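Local coordinates for gamma-D-glutamyl-L-lysine dipeptidyl-peptidase (Bacillus cereus ATCC 10987, PDB 3H41), which is an NlpC/P60 cysteine peptidase that probably cleaves gamma-D-glutamyl-L-lysine bonds in cell-wall peptides, releasing the dipeptide L-Ala-gamma-D-Glu, at residues 10-15 with 33-38; 63-68 with 141-146. All coordinates share one frame; numbering follows the deposited sequence.

Contact 1. Residues 10-15 with 33-38; sequences FIDVSA and ATNPVD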
loop_
_atom_site.group_PDB
_atom_site.type_symbol
_atom_site.label_atom_id
_atom_site.label_comp_id
_atom_site.label_asym_id
_atom_site.label_seq_id
_atom_site.Cartn_x
_atom_site.Cartn_y
_atom_site.Cartn_z
ATOM N N PHE A 10 -4.931 7.780 13.839
ATOM C CA PHE A 10 -5.287 6.764 12.845
ATOM C C PHE A 10 -5.762 7.392 11.541
ATOM O O PHE A 10 -6.503 8.357 11.547
ATOM C CB PHE A 10 -6.371 5.857 13.436
ATOM C CG PHE A 10 -5.877 5.077 14.638
ATOM C CD1 PHE A 10 -5.201 3.875 14.481
ATOM C CD2 PHE A 10 -5.991 5.607 15.891
ATOM C CE1 PHE A 10 -4.699 3.173 15.576
ATOM C CE2 PHE A 10 -5.494 4.918 16.993
ATOM C CZ PHE A 10 -4.847 3.708 16.833
ATOM N N ILE A 11 -5.397 6.784 10.423
ATOM C CA ILE A 11 -5.901 7.218 9.116
ATOM C C ILE A 11 -7.419 7.077 9.024
ATOM O O ILE A 11 -7.952 6.008 9.306
ATOM C CB ILE A 11 -5.230 6.400 7.987
ATOM C CG1 ILE A 11 -3.714 6.493 8.100
ATOM C CG2 ILE A 11 -5.734 6.845 6.605
ATOM C CD1 ILE A 11 -3.114 7.874 8.015
ATOM N N ASP A 12 -8.089 8.152 8.600
ATOM C CA ASP A 12 -9.546 8.256 8.625
ATOM C C ASP A 12 -10.120 8.307 7.213
ATOM O O ASP A 12 -11.295 8.580 7.048
ATOM C CB ASP A 12 -9.998 9.466 9.471
ATOM C CG ASP A 12 -11.504 9.434 9.811
ATOM O OD1 ASP A 12 -12.007 8.361 10.165
ATOM O OD2 ASP A 12 -12.198 10.476 9.694
ATOM N N VAL A 13 -9.290 8.000 6.199
ATOM C CA VAL A 13 -9.750 7.987 4.819
ATOM C C VAL A 13 -9.329 6.662 4.222
ATOM O O VAL A 13 -8.482 5.927 4.792
ATOM C CB VAL A 13 -9.200 9.229 3.981
ATOM C CG1 VAL A 13 -9.914 10.504 4.420
ATOM C CG2 VAL A 13 -7.677 9.369 4.093
ATOM N N SER A 14 -9.909 6.318 3.081
ATOM C CA SER A 14 -9.592 5.003 2.483
ATOM C C SER A 14 -8.082 4.868 2.273
ATOM O O SER A 14 -7.472 3.866 2.662
ATOM C CB SER A 14 -10.356 4.773 1.198
ATOM O OG SER A 14 -10.083 5.826 0.281
ATOM N N ALA A 15 -7.478 5.894 1.701
ATOM C CA ALA A 15 -6.035 5.998 1.689
ATOM C C ALA A 15 -5.576 7.466 1.733
ATOM O O ALA A 15 -6.128 8.342 1.022
ATOM C CB ALA A 15 -5.423 5.221 0.516
ATOM N N ALA A 33 -6.736 14.943 -0.966
ATOM C CA ALA A 33 -6.425 15.620 0.312
ATOM C C ALA A 33 -7.656 15.876 1.190
ATOM O O ALA A 33 -7.509 16.336 2.318
ATOM C CB ALA A 33 -5.697 16.902 0.040
ATOM N N THR A 34 -8.840 15.588 0.669
ATOM C CA THR A 34 -10.103 15.798 1.377
ATOM C C THR A 34 -10.436 14.581 2.243
ATOM O O THR A 34 -9.802 13.528 2.127
ATOM C CB THR A 34 -11.251 16.027 0.380
ATOM O OG1 THR A 34 -11.277 14.947 -0.598
ATOM C CG2 THR A 34 -11.079 17.382 -0.321
ATOM N N ASN A 35 -11.446 14.735 3.095
ATOM C CA ASN A 35 -11.993 13.635 3.858
ATOM C C ASN A 35 -13.488 13.702 3.655
ATOM O O ASN A 35 -14.101 14.614 4.150
ATOM C CB ASN A 35 -11.673 13.743 5.348
ATOM C CG ASN A 35 -12.144 12.525 6.116
ATOM O OD1 ASN A 35 -12.965 11.785 5.632
ATOM N ND2 ASN A 35 -11.624 12.319 7.311
ATOM N N PRO A 36 -14.068 12.750 2.906
ATOM C CA PRO A 36 -13.422 11.614 2.258
ATOM C C PRO A 36 -12.608 11.967 1.013
ATOM O O PRO A 36 -12.756 13.046 0.436
ATOM C CB PRO A 36 -14.597 10.755 1.826
ATOM C CG PRO A 36 -15.697 11.749 1.583
ATOM C CD PRO A 36 -15.499 12.823 2.586
ATOM N N VAL A 37 -11.725 11.049 0.642
ATOM C CA VAL A 37 -10.969 11.164 -0.600
ATOM C C VAL A 37 -11.793 10.699 -1.787
ATOM O O VAL A 37 -12.765 9.968 -1.614
ATOM C CB VAL A 37 -9.658 10.336 -0.538
ATOM C CG1 VAL A 37 -8.719 10.882 0.548
ATOM C CG2 VAL A 37 -9.885 8.816 -0.339
ATOM N N ASP A 38 -11.376 11.087 -3.001
ATOM C CA ASP A 38 -11.817 10.393 -4.212
ATOM C C ASP A 38 -10.619 10.083 -5.098
ATOM O O ASP A 38 -10.219 10.885 -5.941
ATOM C CB ASP A 38 -12.870 11.208 -4.962
ATOM C CG ASP A 38 -13.454 10.450 -6.148
ATOM O OD1 ASP A 38 -12.905 9.402 -6.607
ATOM O OD2 ASP A 38 -14.473 10.922 -6.635
HETATM O O HOH W 1 -13.389 8.845 4.757
HETATM O O HOH W 2 -12.028 8.303 2.286
#
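Val13 meets Val37 and Asn35 where the chain, leaving the antiparallel strand 8-11, passes the loop between helices 30-33 and 39-45. Strand 8-11 shares its sheet with strands of the first SH3-like domain, so the contact packs this inter-helix loop against the link between strands 8-11 and 15-19. Asn35 does double work. Its CG, anti to the backbone N (chi1 -175°), lies 3.5 Å from Val13 CG1, and chi2 (-18°) turns the amide so that its face lies under that methyl. At the amide's end, Asn35 ND2 donates to Asp12 OD2 over 3.1 Å. The acceptor lies near the amide plane of Asn35, but the donor reaches the anti side of the carboxylate, 35° out of its plane. The same nitrogen is also held by the carbonyl of Lys103, its stronger partner; an amide suits this place because one NH2 can serve two acceptors. Val37, branched at CB, faces two ways. Its CG1 packs against Val13 CB at 3.8 Å, the two valines crossing at about a right angle, while Val37 CG2 makes a short, possibly strained approach to Ser14 OG at 3.1 Å. Within the loop, which has a cis peptide before Pro36, Thr34 OG1 donates to Pro36 O over 2.6 Å. A water joins the two backbones, accepting from Ser14 N at 3.0 Å and from Val37 N at 3.2 Å.

Contact 2. Residues 63-68 with 141-146; sequences QALLGQ and EVSYNT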
loop_
_atom_site.group_PDB
_atom_site.type_symbol
_atom_site.label_atom_id
_atom_site.label_comp_id
_atom_site.label_asym_id
_atom_site.label_seq_id
_atom_site.Cartn_x
_atom_site.Cartn_y
_atom_site.Cartn_z
ATOM N N GLN A 63 1.674 6.109 0.882
ATOM C CA GLN A 63 0.275 6.224 1.232
ATOM C C GLN A 63 -0.002 5.293 2.384
ATOM O O GLN A 63 0.666 4.257 2.504
ATOM C CB GLN A 63 -0.618 5.851 0.051
ATOM C CG GLN A 63 -0.617 6.874 -1.130
ATOM C CD GLN A 63 -1.518 6.413 -2.253
ATOM O OE1 GLN A 63 -1.564 5.208 -2.568
ATOM N NE2 GLN A 63 -2.282 7.346 -2.836
ATOM N N ALA A 64 -0.968 5.664 3.233
ATOM C CA ALA A 64 -1.350 4.856 4.398
ATOM C C ALA A 64 -2.830 4.584 4.318
ATOM O O ALA A 64 -3.607 5.479 3.942
ATOM C CB ALA A 64 -1.000 5.581 5.697
ATOM N N LEU A 65 -3.229 3.361 4.654
ATOM C CA LEU A 65 -4.642 2.975 4.530
ATOM C C LEU A 65 -5.510 3.289 5.760
ATOM O O LEU A 65 -5.014 3.337 6.887
ATOM C CB LEU A 65 -4.766 1.480 4.237
ATOM C CG LEU A 65 -4.008 0.916 3.017
ATOM C CD1 LEU A 65 -4.286 -0.601 2.814
ATOM C CD2 LEU A 65 -4.324 1.737 1.761
ATOM N N LEU A 66 -6.819 3.424 5.522
ATOM C CA LEU A 66 -7.828 3.515 6.565
ATOM C C LEU A 66 -7.469 2.618 7.745
ATOM O O LEU A 66 -7.183 1.419 7.573
ATOM C CB LEU A 66 -9.191 3.114 6.015
ATOM C CG LEU A 66 -10.334 3.220 7.024
ATOM C CD1 LEU A 66 -10.730 4.655 7.186
ATOM C CD2 LEU A 66 -11.524 2.317 6.537
ATOM N N GLY A 67 -7.463 3.205 8.936
ATOM C CA GLY A 67 -7.147 2.474 10.154
ATOM C C GLY A 67 -5.691 2.279 10.520
ATOM O O GLY A 67 -5.396 1.848 11.644
ATOM N N GLN A 68 -4.764 2.559 9.595
ATOM C CA GLN A 68 -3.345 2.428 9.888
ATOM C C GLN A 68 -2.966 3.464 10.953
ATOM O O GLN A 68 -3.513 4.588 10.963
ATOM C CB GLN A 68 -2.513 2.605 8.606
ATOM C CG GLN A 68 -1.086 2.095 8.684
ATOM C CD GLN A 68 -0.481 1.714 7.308
ATOM O OE1 GLN A 68 -1.084 1.935 6.221
ATOM N NE2 GLN A 68 0.710 1.112 7.359
ATOM N N GLU A 141 -15.508 3.182 -0.220
ATOM C CA GLU A 141 -14.713 2.228 -0.996
ATOM C C GLU A 141 -13.317 2.098 -0.349
ATOM O O GLU A 141 -12.556 3.074 -0.297
ATOM C CB GLU A 141 -14.591 2.676 -2.445
ATOM C CG GLU A 141 -13.845 1.643 -3.301
ATOM C CD GLU A 141 -13.729 2.042 -4.779
ATOM O OE1 GLU A 141 -14.179 3.132 -5.165
ATOM O OE2 GLU A 141 -13.205 1.247 -5.579
ATOM N N VAL A 142 -12.957 0.886 0.076
ATOM C CA VAL A 142 -11.700 0.668 0.774
ATOM C C VAL A 142 -10.761 -0.217 -0.058
ATOM O O VAL A 142 -11.206 -1.047 -0.889
ATOM C CB VAL A 142 -11.906 0.063 2.163
ATOM C CG1 VAL A 142 -12.583 1.113 3.082
ATOM C CG2 VAL A 142 -12.744 -1.216 2.116
ATOM N N SER A 143 -9.464 -0.074 0.211
ATOM C CA SER A 143 -8.438 -0.841 -0.476
ATOM C C SER A 143 -8.171 -2.244 0.078
ATOM O O SER A 143 -8.221 -2.472 1.267
ATOM C CB SER A 143 -7.117 -0.056 -0.365
ATOM O OG SER A 143 -6.006 -0.805 -0.845
ATOM N N TYR A 144 -7.827 -3.163 -0.815
ATOM C CA TYR A 144 -7.062 -4.349 -0.491
ATOM C C TYR A 144 -6.077 -3.985 0.614
ATOM O O TYR A 144 -5.421 -2.936 0.588
ATOM C CB TYR A 144 -6.272 -4.823 -1.734
ATOM C CG TYR A 144 -5.533 -6.100 -1.470
ATOM C CD1 TYR A 144 -6.214 -7.306 -1.417
ATOM C CD2 TYR A 144 -4.166 -6.105 -1.187
ATOM C CE1 TYR A 144 -5.545 -8.496 -1.144
ATOM C CE2 TYR A 144 -3.484 -7.303 -0.890
ATOM C CZ TYR A 144 -4.203 -8.502 -0.863
ATOM O OH TYR A 144 -3.619 -9.733 -0.554
ATOM N N ASN A 145 -6.008 -4.853 1.606
ATOM C CA ASN A 145 -5.007 -4.775 2.688
ATOM C C ASN A 145 -5.398 -3.838 3.827
ATOM O O ASN A 145 -4.617 -3.650 4.752
ATOM C CB ASN A 145 -3.613 -4.390 2.172
ATOM C CG ASN A 145 -2.515 -4.690 3.187
ATOM O OD1 ASN A 145 -2.518 -5.749 3.846
ATOM N ND2 ASN A 145 -1.585 -3.734 3.348
ATOM N N THR A 146 -6.584 -3.247 3.744
ATOM C CA THR A 146 -7.209 -2.512 4.866
ATOM C C THR A 146 -7.552 -3.532 5.961
ATOM O O THR A 146 -8.050 -4.621 5.642
ATOM C CB THR A 146 -8.468 -1.778 4.386
ATOM O OG1 THR A 146 -8.121 -0.819 3.331
ATOM C CG2 THR A 146 -9.208 -1.076 5.564
#
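Leu65 reaches across to the turn at 143-146 and splits its two methyls over it. CD1 lies against the backbone, 3.4 Å from Tyr144 O, and also touches Asn145 CB at 3.9 Å; CD2 meets Ser143 CB, likewise at 3.9 Å. Chi1 (-55°) places Leu65 CG toward the turn and chi2 (-177°) sends CD1 onward to it; a leucine fits because both branches find a partner. Leu66 extends the apolar face: the side chains of Leu66 and Val142 cross at a slant, CD2 to CG1 3.8 Å. Each segment ends a strand in a type II beta turn, Leu65 to Gln68 and Ser143 to Thr146, and the two lie in different SH3-like domains. Gly67 and Asn145 take the third turn position with positive phi, which glycine and asparagine tolerate well. Ser143 O is gripped twice within its turn, by Thr146 N and by Thr146 OG1, the hydroxyl coming in plane on a lone pair at 2.6 Å. Ser143 OG bonds both Tyr144 O and, beyond the turn, Gly211 N. Thr146 CG2, anti to the backbone N, rests near Leu66 O at 3.8 Å. Gln68 folds back, its OE1 accepting from Leu65 N over 3.0 Å.

Contact 1 and contact 2 lie side by side, their centres about 9 Å apart, and are joined through the backbone: Ile11 exchanges hydrogen bonds with Gly67 and Gln68, so the segment 10-15 borders the turn that faces 141-146. Contact 1 is partly exposed and mixes valine packing with an amide-carboxylate bond and a bridging water, joining an inter-strand link to an inter-helix loop. Contact 2 is wholly buried and made by methyl packing, partly on backbone carbonyls, setting the first SH3-like domain on the second. Both bury about 250 Å², but only contact 1 has a direct hydrogen bond between its segments; in contact 2 the turns tie some of their own polar atoms, and others bond to further parts of the chain.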